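Local coordinates for putative exported protein (Bacteroides fragilis, PDB 3FZX), which is of unknown function but, as a probably exported protein with a YmcC-like beta-barrel fold, binds calcium ions and may bind lipid, at residues L34-D39 against M82-T87; L92-A97 against K137-E142; S144-E149 against E171-T176. All coordinates share one frame; numbering follows the deposited sequence.

Contact 1. Residues L34-D39 against M82-T87; sequences LVYRVD and MGDVAT
L34, on strand 30-44 of the antiparallel barrel, has its CA 8.1 Å from the CA of T87, so the buried loop 82-87, which links strand 77-81 to helix 89-94, meets the barrel wall through side chains and not as a further strand. Y36 carries the polar half of the contact. Its CG stands anti to the carbonyl carbon (chi1 -72°), starting the side chain toward the turn, and the hydroxyl OH donates to D84 OD1 over 2.6 Å. That oxygen lies in the plane of the phenol at its edge, whereas OH comes from above the carboxylate, 59° out of its plane. Beside this bond Y36 OH passes 3.9 Å from G83 C, and a glycine suits a place so close to the hydroxyl. L34 CD2 meets T87 CG2 at 4.0 Å, methyl to methyl, and also lies beside D84 OD1. T87 divides its two branches: the methyl faces the leucine, while OG1 turns back to D84 O at 3.0 Å, a carbonyl that also accepts T87 N and so ties the turn together. F11 packs edge-to-face with the Y36 ring. Because D84 OD1 also forms a salt bridge with R21 on strand 18-25, the buried carboxylate is met by a phenol and a positive charge, which would be expected to favour its ionised form.

Contact 2. Residues L92-A97 against K137-E142; sequences LNMMNA and KNNRAE
An inverse gamma turn centred on N139, where the chain rounds a corner into the strand at 140-142, meets selenomethionine M94 of the short helix 89-94. The amide of N139 reaches across because its CG is anti to the backbone N (chi1 -179°), and ND2 donates to M94 O at 3.0 Å. This bond is nearly straight, with an N-H...O angle of 175°, and it lies in the plane of both the amide and the carbonyl. Asparagine suits the site because its amide nitrogen has two hydrogens to give: ND2 is also bonded to Q133 OE1, on strand 127-133. The amide oxygen faces the side chain of the same residue, N139 OD1 lying 3.2 Å from M94 CB. From there the M94 chain bends at both chi2 and chi3, and its terminal methyl curls back over the corner, placing CE 3.4 Å from N139 OD1.

In the antiparallel barrel, strand 136-158 runs beside strand 127-133, and M94 packs against this part of the wall through its CE. That methyl reaches R140 CA at 3.6 Å and A141 CB at 4.2 Å, where the small alanine lets the bulky selenomethionine come close.

N96 points tip to tip at N139, with ND2 4.1 Å from N139 ND2; its OD1 accepts from D98 N, and its ND2 bonds weakly to Q133 OE1. R140 NH1 reaches back to the corner, donating to K137 O at 2.9 Å, while R140 NH2 is bonded to E43 O of the second subunit.

Contact 3. Residues S144-E149 against E171-T176; sequences SVFDRE and EMNIWT
S144 and F146 pair with N173 and E171 as hydrogen-bonded positions of an antiparallel ladder, the two strands running at 159° to each other. Backbone donors and acceptors are matched in both rings: S144 N gives to N173 O at 2.8 Å, and N173 N returns a bond to S144 O at 3.0 Å. One pair along, F146 N reaches E171 O at 3.0 Å, and E171 N reaches F146 O at 2.9 Å. Between them V145 and M172 form the non-hydrogen-bonded pair; here M172 CA brings a C-H to S144 O at 3.1 Å, a weaker addition to that carbonyl. V145 pairs through its backbone with G127 on strand 127-133 and M172 with G183 on strand 180-190, while S144 OG bonds weakly to T128 OG1.

On the face shared by S144, F146, E171 and N173, the phenylalanine has CG between N and carbonyl carbon (chi1 57°); its CE1 and CZ lie beside the N173 side chain and its CE2 near E171 CB. E171 CB sits over one ring face as a CH-pi contact, 4.0 Å from the centroid, a glutamate methylene covering the ring while its carboxylate extends onward. That carboxylate approaches another: E171 OE2 is 3.4 Å from D147 OD2, two acceptors whose like charges should repel. D147 lies near the calcium-binding D121, and E149 binds calcium in a structure of this protein, though not in this chain of the model.

The two strands form a beta hairpin in the barrel, flanked by strands 127-133 and 180-190, while I174 packs on T90 of helix 89-94.

Contact 1 is buried near the middle of the chain, contact 2 lies at the surface and contact 3 is partly buried. Contacts 2 and 3 both use strand 136-158, and E142 N probably bonds to W175 O, continuing the ladder between them. Contact 1 touches both: A86 packs on M95 of contact 2, and V85 and M82 pack on V145 of contact 3, so the 82-87 turn packs against strands on more than one part of the barrel. Chemistry follows place. The interior contact rests on a phenol-carboxylate bond beside apolar groups, the surface one on an asparagine amide and a curled selenomethionine, and the wall contact on backbone pairing, with acidic side chains toward the calcium-binding end.

Contact 1. Residues L34-D39 against M82-T87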
ATOM      1  N   LEU A  34     -19.559  -6.421  -6.774  1.00 35.86           N
ATOM      2  CA  LEU A  34     -18.640  -5.674  -5.916  1.00 36.70           C
ATOM      3  C   LEU A  34     -19.294  -4.341  -5.532  1.00 37.84           C
ATOM      4  O   LEU A  34     -19.783  -3.596  -6.401  1.00 36.75           O
ATOM      5  CB  LEU A  34     -17.311  -5.416  -6.636  1.00 36.75           C
ATOM      6  CG  LEU A  34     -16.270  -4.539  -5.897  1.00 41.70           C
ATOM      7  CD1 LEU A  34     -15.863  -5.129  -4.496  1.00 44.91           C
ATOM      8  CD2 LEU A  34     -15.022  -4.271  -6.776  1.00 41.70           C
ATOM      9  N   VAL A  35     -19.289  -4.037  -4.238  1.00 38.33           N
ATOM     10  CA  VAL A  35     -19.929  -2.828  -3.706  1.00 38.62           C
ATOM     11  C   VAL A  35     -18.912  -2.059  -2.880  1.00 40.00           C
ATOM     12  O   VAL A  35     -18.307  -2.628  -1.955  1.00 40.08           O
ATOM     13  CB  VAL A  35     -21.124  -3.157  -2.783  1.00 39.34           C
ATOM     14  CG1 VAL A  35     -21.821  -1.860  -2.347  1.00 39.78           C
ATOM     15  CG2 VAL A  35     -22.111  -4.083  -3.464  1.00 32.90           C
ATOM     16  N   TYR A  36     -18.707  -0.791  -3.228  1.00 39.09           N
ATOM     17  CA  TYR A  36     -17.845   0.101  -2.470  1.00 39.68           C
ATOM     18  C   TYR A  36     -18.729   1.126  -1.788  1.00 40.35           C
ATOM     19  O   TYR A  36     -19.679   1.623  -2.402  1.00 40.54           O
ATOM     20  CB  TYR A  36     -16.917   0.867  -3.405  1.00 39.92           C
ATOM     21  CG  TYR A  36     -15.807   0.085  -4.029  1.00 47.36           C
ATOM     22  CD1 TYR A  36     -14.751  -0.399  -3.251  1.00 64.58           C
ATOM     23  CD2 TYR A  36     -15.749  -0.104  -5.411  1.00 53.06           C
ATOM     24  CE1 TYR A  36     -13.664  -1.098  -3.837  1.00 62.85           C
ATOM     25  CE2 TYR A  36     -14.687  -0.794  -6.003  1.00 57.47           C
ATOM     26  CZ  TYR A  36     -13.645  -1.292  -5.216  1.00 63.01           C
ATOM     27  OH  TYR A  36     -12.592  -1.971  -5.812  1.00 62.99           O
ATOM     28  N   ARG A  37     -18.429   1.457  -0.538  1.00 38.89           N
ATOM     29  CA  ARG A  37     -19.099   2.558   0.147  1.00 39.10           C
ATOM     30  C   ARG A  37     -18.056   3.494   0.786  1.00 36.93           C
ATOM     31  O   ARG A  37     -17.188   3.042   1.561  1.00 36.03           O
ATOM     32  CB  ARG A  37     -20.082   2.040   1.194  1.00 39.70           C
ATOM     33  CG  ARG A  37     -20.872   3.162   1.890  1.00 53.05           C
ATOM     34  CD  ARG A  37     -21.784   2.673   3.026  1.00 64.35           C
ATOM     35  NE  ARG A  37     -21.172   1.691   3.927  1.00 75.35           N
ATOM     36  CZ  ARG A  37     -20.302   1.958   4.907  1.00 81.89           C
ATOM     37  NH1 ARG A  37     -19.876   3.202   5.153  1.00 85.40           N
ATOM     38  NH2 ARG A  37     -19.840   0.953   5.644  1.00 81.79           N
ATOM     39  N   VAL A  38     -18.140   4.781   0.446  1.00 35.53           N
ATOM     40  CA  VAL A  38     -17.249   5.796   0.985  1.00 36.29           C
ATOM     41  C   VAL A  38     -17.556   5.980   2.472  1.00 37.16           C
ATOM     42  O   VAL A  38     -18.669   6.367   2.828  1.00 38.18           O
ATOM     43  CB  VAL A  38     -17.413   7.149   0.262  1.00 38.25           C
ATOM     44  CG1 VAL A  38     -16.575   8.240   0.974  1.00 39.31           C
ATOM     45  CG2 VAL A  38     -17.019   7.033  -1.207  1.00 29.78           C
ATOM     46  N   ASP A  39     -16.591   5.653   3.323  1.00 39.80           N
ATOM     47  CA  ASP A  39     -16.739   5.752   4.786  1.00 43.23           C
ATOM     48  C   ASP A  39     -16.343   7.143   5.252  1.00 44.11           C
ATOM     49  O   ASP A  39     -17.083   7.778   5.973  1.00 45.34           O
ATOM     50  CB  ASP A  39     -15.862   4.720   5.503  1.00 45.47           C
ATOM     51  CG  ASP A  39     -16.292   4.486   6.968  1.00 57.05           C
ATOM     52  OD1 ASP A  39     -17.415   3.986   7.175  1.00 70.75           O
ATOM     53  OD2 ASP A  39     -15.517   4.766   7.914  1.00 66.33           O
HETATM   54  N   MSE A  82      -5.524  -1.835  -5.059  1.00 44.29           N
HETATM   55  CA  MSE A  82      -5.732  -2.635  -6.259  1.00 46.60           C
HETATM   56  C   MSE A  82      -6.940  -3.579  -6.167  1.00 51.37           C
HETATM   57  O   MSE A  82      -7.050  -4.520  -6.947  1.00 53.62           O
HETATM   58  CB  MSE A  82      -4.447  -3.426  -6.547  1.00 46.56           C
HETATM   59  CG  MSE A  82      -3.278  -2.569  -6.974  1.00 38.86           C
HETATM   60 SE   MSE A  82      -1.697  -3.704  -7.104  0.75 33.22          SE
HETATM   61  CE  MSE A  82      -2.223  -4.751  -8.721  1.00 35.39           C
ATOM     62  N   GLY A  83      -7.833  -3.345  -5.209  1.00 56.92           N
ATOM     63  CA  GLY A  83      -9.092  -4.088  -5.087  1.00 59.13           C
ATOM     64  C   GLY A  83      -9.697  -4.546  -6.413  1.00 59.93           C
ATOM     65  O   GLY A  83     -10.033  -5.728  -6.574  1.00 62.69           O
ATOM     66  N   ASP A  84      -9.772  -3.639  -7.377  1.00 56.06           N
ATOM     67  CA  ASP A  84     -10.364  -3.932  -8.673  1.00 57.18           C
ATOM     68  C   ASP A  84      -9.760  -5.120  -9.454  1.00 58.72           C
ATOM     69  O   ASP A  84     -10.502  -5.852 -10.123  1.00 60.21           O
ATOM     70  CB  ASP A  84     -10.417  -2.646  -9.501  1.00 59.26           C
ATOM     71  CG  ASP A  84     -11.242  -1.515  -8.772  1.00 66.91           C
ATOM     72  OD1 ASP A  84     -12.412  -1.790  -8.376  1.00 61.20           O
ATOM     73  OD2 ASP A  84     -10.708  -0.384  -8.561  1.00 70.47           O
ATOM     74  N   VAL A  85      -8.454  -5.371  -9.331  1.00 58.37           N
ATOM     75  CA  VAL A  85      -7.856  -6.547  -9.977  1.00 56.45           C
ATOM     76  C   VAL A  85      -8.303  -7.837  -9.249  1.00 54.01           C
ATOM     77  O   VAL A  85      -8.169  -8.910  -9.800  1.00 50.33           O
ATOM     78  CB  VAL A  85      -6.286  -6.481 -10.099  1.00 58.01           C
ATOM     79  CG1 VAL A  85      -5.813  -5.074 -10.462  1.00 61.45           C
ATOM     80  CG2 VAL A  85      -5.609  -6.954  -8.834  1.00 56.73           C
ATOM     81  N   ALA A  86      -8.827  -7.728  -8.018  1.00 52.57           N
ATOM     82  CA  ALA A  86      -9.482  -8.875  -7.353  1.00 53.54           C
ATOM     83  C   ALA A  86     -10.778  -9.324  -8.059  1.00 52.62           C
ATOM     84  O   ALA A  86     -11.302 -10.398  -7.741  1.00 55.42           O
ATOM     85  CB  ALA A  86      -9.761  -8.599  -5.861  1.00 52.81           C
ATOM     86  N   THR A  87     -11.283  -8.547  -9.018  1.00 47.79           N
ATOM     87  CA  THR A  87     -12.421  -9.008  -9.806  1.00 47.46           C
ATOM     88  C   THR A  87     -12.009 -10.034 -10.854  1.00 48.40           C
ATOM     89  O   THR A  87     -12.851 -10.508 -11.591  1.00 49.83           O
ATOM     90  CB  THR A  87     -13.235  -7.878 -10.480  1.00 47.12           C
ATOM     91  OG1 THR A  87     -12.550  -7.402 -11.638  1.00 47.84           O
ATOM     92  CG2 THR A  87     -13.497  -6.739  -9.526  1.00 41.65           C
TER

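Contact 2. Residues L92-A97 against K137-E142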
ATOM      1  N   LEU A  92     -11.790 -14.025  -7.391  1.00 38.78           N
ATOM      2  CA  LEU A  92     -13.164 -14.124  -6.917  1.00 39.74           C
ATOM      3  C   LEU A  92     -13.451 -15.516  -6.384  1.00 39.15           C
ATOM      4  O   LEU A  92     -14.024 -15.669  -5.306  1.00 40.35           O
ATOM      5  CB  LEU A  92     -14.155 -13.771  -8.039  1.00 38.76           C
ATOM      6  CG  LEU A  92     -14.112 -12.308  -8.467  1.00 40.19           C
ATOM      7  CD1 LEU A  92     -14.922 -12.089  -9.763  1.00 37.52           C
ATOM      8  CD2 LEU A  92     -14.595 -11.447  -7.265  1.00 30.00           C
ATOM      9  N   ASN A  93     -13.002 -16.514  -7.133  1.00 40.20           N
ATOM     10  CA  ASN A  93     -13.251 -17.915  -6.811  1.00 39.83           C
ATOM     11  C   ASN A  93     -12.481 -18.478  -5.626  1.00 39.05           C
ATOM     12  O   ASN A  93     -12.821 -19.543  -5.164  1.00 39.28           O
ATOM     13  CB  ASN A  93     -13.025 -18.790  -8.053  1.00 40.66           C
ATOM     14  CG  ASN A  93     -14.093 -18.558  -9.136  1.00 43.01           C
ATOM     15  OD1 ASN A  93     -15.062 -17.857  -8.906  1.00 55.53           O
ATOM     16  ND2 ASN A  93     -13.908 -19.143 -10.308  1.00 40.28           N
HETATM   17  N   MSE A  94     -11.468 -17.794  -5.115  1.00 39.27           N
HETATM   18  CA  MSE A  94     -10.765 -18.325  -3.949  1.00 36.99           C
HETATM   19  C   MSE A  94     -11.112 -17.579  -2.668  1.00 36.31           C
HETATM   20  O   MSE A  94     -10.640 -17.959  -1.593  1.00 36.10           O
HETATM   21  CB  MSE A  94      -9.252 -18.449  -4.192  1.00 36.27           C
HETATM   22  CG  MSE A  94      -8.511 -17.244  -4.734  1.00 42.83           C
HETATM   23 SE   MSE A  94      -8.174 -15.903  -3.382  0.75 47.12          SE
HETATM   24  CE  MSE A  94      -6.618 -16.741  -2.411  1.00 34.69           C
HETATM   25  N   MSE A  95     -11.972 -16.558  -2.760  1.00 37.00           N
HETATM   26  CA  MSE A  95     -12.268 -15.702  -1.602  1.00 36.78           C
HETATM   27  C   MSE A  95     -13.245 -16.298  -0.609  1.00 37.75           C
HETATM   28  O   MSE A  95     -14.226 -16.930  -0.982  1.00 35.87           O
HETATM   29  CB  MSE A  95     -12.855 -14.369  -2.031  1.00 39.10           C
HETATM   30  CG  MSE A  95     -11.858 -13.257  -2.362  1.00 42.12           C
HETATM   31 SE   MSE A  95     -12.912 -11.873  -3.296  0.75 50.43          SE
HETATM   32  CE  MSE A  95     -11.345 -11.010  -4.110  1.00 55.91           C
ATOM     33  N   ASN A  96     -12.953 -16.059   0.662  1.00 36.65           N
ATOM     34  CA  ASN A  96     -13.876 -16.303   1.753  1.00 36.81           C
ATOM     35  C   ASN A  96     -13.524 -15.307   2.879  1.00 37.23           C
ATOM     36  O   ASN A  96     -12.598 -14.483   2.739  1.00 36.96           O
ATOM     37  CB  ASN A  96     -13.871 -17.778   2.190  1.00 35.95           C
ATOM     38  CG  ASN A  96     -12.483 -18.289   2.543  1.00 41.28           C
ATOM     39  OD1 ASN A  96     -11.759 -17.671   3.329  1.00 39.94           O
ATOM     40  ND2 ASN A  96     -12.108 -19.435   1.966  1.00 31.81           N
ATOM     41  N   ALA A  97     -14.283 -15.349   3.965  1.00 37.35           N
ATOM     42  CA  ALA A  97     -14.103 -14.420   5.078  1.00 35.37           C
ATOM     43  C   ALA A  97     -12.693 -14.418   5.670  1.00 37.59           C
ATOM     44  O   ALA A  97     -12.291 -13.422   6.244  1.00 39.64           O
ATOM     45  CB  ALA A  97     -15.121 -14.718   6.167  1.00 35.53           C
ATOM     46  N   LYS A 137      -2.869 -21.677   4.164  1.00 37.37           N
ATOM     47  CA  LYS A 137      -1.828 -21.118   3.286  1.00 37.45           C
ATOM     48  C   LYS A 137      -1.876 -21.596   1.845  1.00 36.30           C
ATOM     49  O   LYS A 137      -1.478 -20.865   0.950  1.00 36.74           O
ATOM     50  CB  LYS A 137      -0.447 -21.455   3.824  1.00 38.45           C
ATOM     51  CG  LYS A 137      -0.090 -20.788   5.132  1.00 45.07           C
ATOM     52  CD  LYS A 137       1.087 -21.492   5.774  1.00 48.33           C
ATOM     53  CE  LYS A 137       2.401 -21.170   5.078  1.00 52.21           C
ATOM     54  NZ  LYS A 137       3.174 -20.186   5.865  1.00 52.28           N
ATOM     55  N   ASN A 138      -2.327 -22.825   1.616  1.00 36.12           N
ATOM     56  CA  ASN A 138      -2.414 -23.359   0.262  1.00 34.83           C
ATOM     57  C   ASN A 138      -3.372 -22.571  -0.577  1.00 33.82           C
ATOM     58  O   ASN A 138      -3.233 -22.561  -1.788  1.00 30.76           O
ATOM     59  CB  ASN A 138      -2.878 -24.819   0.249  1.00 37.55           C
ATOM     60  CG  ASN A 138      -1.808 -25.775   0.698  1.00 43.68           C
ATOM     61  OD1 ASN A 138      -0.630 -25.426   0.774  1.00 58.66           O
ATOM     62  ND2 ASN A 138      -2.209 -27.005   0.972  1.00 58.32           N
ATOM     63  N   ASN A 139      -4.364 -21.948   0.054  1.00 33.30           N
ATOM     64  CA  ASN A 139      -5.273 -21.088  -0.675  1.00 33.80           C
ATOM     65  C   ASN A 139      -4.702 -19.670  -0.723  1.00 34.34           C
ATOM     66  O   ASN A 139      -5.056 -18.826   0.084  1.00 32.81           O
ATOM     67  CB  ASN A 139      -6.679 -21.102  -0.065  1.00 31.75           C
ATOM     68  CG  ASN A 139      -7.634 -20.227  -0.817  1.00 31.31           C
ATOM     69  OD1 ASN A 139      -7.451 -19.991  -2.005  1.00 34.48           O
ATOM     70  ND2 ASN A 139      -8.642 -19.696  -0.120  1.00 32.26           N
ATOM     71  N   ARG A 140      -3.805 -19.437  -1.675  1.00 34.79           N
ATOM     72  CA  ARG A 140      -3.274 -18.106  -1.934  1.00 34.48           C
ATOM     73  C   ARG A 140      -3.096 -17.836  -3.426  1.00 35.17           C
ATOM     74  O   ARG A 140      -3.115 -18.759  -4.241  1.00 37.51           O
ATOM     75  CB  ARG A 140      -1.945 -17.925  -1.218  1.00 32.43           C
ATOM     76  CG  ARG A 140      -0.840 -18.814  -1.659  1.00 31.64           C
ATOM     77  CD  ARG A 140       0.337 -18.644  -0.728  1.00 27.88           C
ATOM     78  NE  ARG A 140       1.531 -19.315  -1.231  1.00 29.95           N
ATOM     79  CZ  ARG A 140       1.737 -20.637  -1.200  1.00 30.61           C
ATOM     80  NH1 ARG A 140       0.827 -21.487  -0.734  1.00 30.72           N
ATOM     81  NH2 ARG A 140       2.853 -21.120  -1.677  1.00 29.34           N
ATOM     82  N   ALA A 141      -2.876 -16.571  -3.765  1.00 34.73           N
ATOM     83  CA  ALA A 141      -2.742 -16.163  -5.151  1.00 33.65           C
ATOM     84  C   ALA A 141      -1.924 -14.885  -5.243  1.00 33.24           C
ATOM     85  O   ALA A 141      -1.884 -14.113  -4.294  1.00 33.90           O
ATOM     86  CB  ALA A 141      -4.144 -15.934  -5.745  1.00 29.66           C
ATOM     87  N   GLU A 142      -1.290 -14.676  -6.392  1.00 33.85           N
ATOM     88  CA  GLU A 142      -0.612 -13.426  -6.723  1.00 35.64           C
ATOM     89  C   GLU A 142      -1.068 -12.923  -8.095  1.00 36.56           C
ATOM     90  O   GLU A 142      -1.053 -13.694  -9.079  1.00 33.11           O
ATOM     91  CB  GLU A 142       0.884 -13.619  -6.748  1.00 35.81           C
ATOM     92  CG  GLU A 142       1.673 -12.354  -7.121  1.00 42.01           C
ATOM     93  CD  GLU A 142       3.173 -12.592  -7.143  1.00 42.73           C
ATOM     94  OE1 GLU A 142       3.827 -12.524  -6.092  1.00 50.21           O
ATOM     95  OE2 GLU A 142       3.719 -12.830  -8.229  1.00 54.74           O
TER

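Contact 3. Residues S144-E149 against E171-T176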
ATOM      1  N   SER A 144      -0.067 -10.008 -10.750  1.00 35.74           N
ATOM      2  CA  SER A 144       0.886  -8.977 -11.131  0.50 37.70           C
ATOM      3  C   SER A 144       0.365  -8.243 -12.354  1.00 37.88           C
ATOM      4  O   SER A 144       0.044  -8.877 -13.360  1.00 36.71           O
ATOM      5  CB  SER A 144       2.233  -9.606 -11.449  0.50 39.06           C
ATOM      6  OG  SER A 144       3.239  -8.609 -11.417  0.50 46.59           O
ATOM      7  N   VAL A 145       0.245  -6.916 -12.253  1.00 37.04           N
ATOM      8  CA  VAL A 145      -0.248  -6.060 -13.367  1.00 37.44           C
ATOM      9  C   VAL A 145       0.931  -5.204 -13.813  1.00 38.08           C
ATOM     10  O   VAL A 145       1.616  -4.582 -12.987  1.00 38.88           O
ATOM     11  CB  VAL A 145      -1.435  -5.175 -12.950  1.00 40.51           C
ATOM     12  CG1 VAL A 145      -1.901  -4.274 -14.097  1.00 39.43           C
ATOM     13  CG2 VAL A 145      -2.600  -6.050 -12.462  1.00 42.09           C
ATOM     14  N   PHE A 146       1.198  -5.191 -15.111  1.00 36.33           N
ATOM     15  CA  PHE A 146       2.376  -4.504 -15.617  1.00 35.13           C
ATOM     16  C   PHE A 146       2.218  -4.048 -17.052  1.00 32.72           C
ATOM     17  O   PHE A 146       1.281  -4.427 -17.737  1.00 32.90           O
ATOM     18  CB  PHE A 146       3.636  -5.373 -15.440  1.00 36.33           C
ATOM     19  CG  PHE A 146       3.545  -6.728 -16.094  1.00 36.40           C
ATOM     20  CD1 PHE A 146       2.927  -7.788 -15.439  1.00 41.58           C
ATOM     21  CD2 PHE A 146       4.052  -6.931 -17.367  1.00 37.60           C
ATOM     22  CE1 PHE A 146       2.815  -9.017 -16.047  1.00 41.04           C
ATOM     23  CE2 PHE A 146       3.946  -8.159 -17.990  1.00 32.70           C
ATOM     24  CZ  PHE A 146       3.329  -9.208 -17.329  1.00 37.23           C
ATOM     25  N   ASP A 147       3.116  -3.166 -17.472  1.00 31.07           N
ATOM     26  CA  ASP A 147       3.089  -2.621 -18.806  1.00 29.77           C
ATOM     27  C   ASP A 147       1.746  -1.974 -19.110  1.00 30.17           C
ATOM     28  O   ASP A 147       1.242  -2.095 -20.187  1.00 28.97           O
ATOM     29  CB  ASP A 147       3.406  -3.720 -19.835  1.00 29.20           C
ATOM     30  CG  ASP A 147       4.860  -4.167 -19.787  1.00 30.18           C
ATOM     31  OD1 ASP A 147       5.653  -3.649 -18.949  1.00 42.53           O
ATOM     32  OD2 ASP A 147       5.226  -5.045 -20.596  1.00 35.49           O
ATOM     33  N   ARG A 148       1.184  -1.267 -18.149  1.00 30.89           N
ATOM     34  CA  ARG A 148      -0.041  -0.528 -18.383  1.00 31.29           C
ATOM     35  C   ARG A 148       0.308   0.609 -19.369  1.00 33.70           C
ATOM     36  O   ARG A 148       1.398   1.191 -19.318  1.00 32.58           O
ATOM     37  CB  ARG A 148      -0.549   0.048 -17.069  1.00 32.42           C
ATOM     38  CG  ARG A 148      -0.813  -1.000 -16.016  1.00 32.19           C
ATOM     39  CD  ARG A 148      -0.721  -0.428 -14.615  1.00 36.66           C
ATOM     40  NE  ARG A 148      -1.846   0.419 -14.347  1.00 39.83           N
ATOM     41  CZ  ARG A 148      -1.856   1.537 -13.612  1.00 38.88           C
ATOM     42  NH1 ARG A 148      -0.769   2.031 -13.004  1.00 31.90           N
ATOM     43  NH2 ARG A 148      -3.014   2.171 -13.501  1.00 35.94           N
ATOM     44  N   GLU A 149      -0.605   0.882 -20.292  1.00 35.69           N
ATOM     45  CA  GLU A 149      -0.444   1.942 -21.272  1.00 36.38           C
ATOM     46  C   GLU A 149      -1.788   2.516 -21.715  1.00 35.61           C
ATOM     47  O   GLU A 149      -2.821   1.846 -21.712  1.00 34.68           O
ATOM     48  CB  GLU A 149       0.311   1.453 -22.501  1.00 36.46           C
ATOM     49  CG  GLU A 149      -0.436   0.427 -23.329  1.00 43.33           C
ATOM     50  CD  GLU A 149       0.389  -0.087 -24.508  1.00 46.27           C
ATOM     51  OE1 GLU A 149       1.580   0.249 -24.639  1.00 59.58           O
ATOM     52  OE2 GLU A 149      -0.169  -0.825 -25.316  1.00 54.81           O
ATOM     53  N   GLU A 171      -0.843  -5.905 -19.127  1.00 35.96           N
ATOM     54  CA  GLU A 171      -0.582  -7.316 -19.072  1.00 38.74           C
ATOM     55  C   GLU A 171      -0.711  -7.784 -17.647  1.00 37.57           C
ATOM     56  O   GLU A 171      -0.642  -6.978 -16.703  1.00 33.15           O
ATOM     57  CB  GLU A 171       0.794  -7.608 -19.621  1.00 41.62           C
ATOM     58  CG  GLU A 171       0.916  -7.109 -21.071  1.00 52.04           C
ATOM     59  CD  GLU A 171       2.001  -7.801 -21.813  1.00 60.36           C
ATOM     60  OE1 GLU A 171       1.817  -9.000 -22.077  1.00 71.39           O
ATOM     61  OE2 GLU A 171       3.035  -7.168 -22.118  1.00 69.38           O
HETATM   62  N   MSE A 172      -0.972  -9.074 -17.480  1.00 38.82           N
HETATM   63  CA  MSE A 172      -0.967  -9.647 -16.137  1.00 43.75           C
HETATM   64  C   MSE A 172      -0.541 -11.118 -16.053  1.00 42.02           C
HETATM   65  O   MSE A 172      -0.640 -11.865 -17.023  1.00 41.39           O
HETATM   66  CB  MSE A 172      -2.298  -9.408 -15.400  1.00 45.41           C
HETATM   67  CG  MSE A 172      -3.287 -10.523 -15.467  1.00 61.01           C
HETATM   68 SE   MSE A 172      -4.316 -10.364 -17.047  0.75 85.38          SE
HETATM   69  CE  MSE A 172      -6.017  -9.736 -16.310  1.00 52.31           C
ATOM     70  N   ASN A 173       0.011 -11.450 -14.886  1.00 41.88           N
ATOM     71  CA  ASN A 173       0.396 -12.808 -14.534  0.50 42.40           C
ATOM     72  C   ASN A 173      -0.371 -13.151 -13.269  1.00 42.96           C
ATOM     73  O   ASN A 173      -0.400 -12.361 -12.317  1.00 42.88           O
ATOM     74  CB  ASN A 173       1.903 -12.913 -14.297  0.50 41.73           C
ATOM     75  CG  ASN A 173       2.710 -12.738 -15.576  0.50 42.78           C
ATOM     76  OD1 ASN A 173       2.156 -12.695 -16.678  0.50 38.66           O
ATOM     77  ND2 ASN A 173       4.022 -12.641 -15.435  0.50 41.42           N
ATOM     78  N   ILE A 174      -1.034 -14.305 -13.279  1.00 41.80           N
ATOM     79  CA  ILE A 174      -1.806 -14.776 -12.133  1.00 41.17           C
ATOM     80  C   ILE A 174      -1.257 -16.139 -11.728  1.00 40.82           C
ATOM     81  O   ILE A 174      -1.265 -17.069 -12.526  1.00 43.74           O
ATOM     82  CB  ILE A 174      -3.266 -14.948 -12.490  1.00 41.72           C
ATOM     83  CG1 ILE A 174      -3.837 -13.632 -13.021  1.00 38.44           C
ATOM     84  CG2 ILE A 174      -4.031 -15.519 -11.281  1.00 38.54           C
ATOM     85  CD1 ILE A 174      -5.032 -13.818 -13.936  1.00 47.66           C
ATOM     86  N   TRP A 175      -0.757 -16.244 -10.509  1.00 37.29           N
ATOM     87  CA  TRP A 175      -0.205 -17.473 -10.007  1.00 34.82           C
ATOM     88  C   TRP A 175      -0.966 -17.922  -8.780  1.00 36.17           C
ATOM     89  O   TRP A 175      -1.303 -17.110  -7.936  1.00 38.53           O
ATOM     90  CB  TRP A 175       1.230 -17.248  -9.626  1.00 33.86           C
ATOM     91  CG  TRP A 175       1.863 -18.482  -9.053  1.00 40.40           C
ATOM     92  CD1 TRP A 175       2.486 -19.453  -9.747  1.00 37.25           C
ATOM     93  CD2 TRP A 175       1.906 -18.882  -7.670  1.00 39.26           C
ATOM     94  NE1 TRP A 175       2.923 -20.429  -8.907  1.00 34.58           N
ATOM     95  CE2 TRP A 175       2.578 -20.116  -7.622  1.00 42.99           C
ATOM     96  CE3 TRP A 175       1.429 -18.323  -6.477  1.00 39.94           C
ATOM     97  CZ2 TRP A 175       2.819 -20.809  -6.413  1.00 38.12           C
ATOM     98  CZ3 TRP A 175       1.653 -19.010  -5.274  1.00 38.25           C
ATOM     99  CH2 TRP A 175       2.335 -20.245  -5.254  1.00 39.02           C
ATOM    100  N   THR A 176      -1.279 -19.208  -8.719  1.00 38.04           N
ATOM    101  CA  THR A 176      -1.723 -19.889  -7.495  1.00 37.02           C
ATOM    102  C   THR A 176      -0.839 -21.124  -7.446  1.00 37.97           C
ATOM    103  O   THR A 176      -0.154 -21.422  -8.426  1.00 38.36           O
ATOM    104  CB  THR A 176      -3.186 -20.379  -7.527  1.00 36.99           C
ATOM    105  OG1 THR A 176      -3.302 -21.487  -8.443  1.00 38.61           O
ATOM    106  CG2 THR A 176      -4.116 -19.277  -7.904  1.00 31.46           C
TER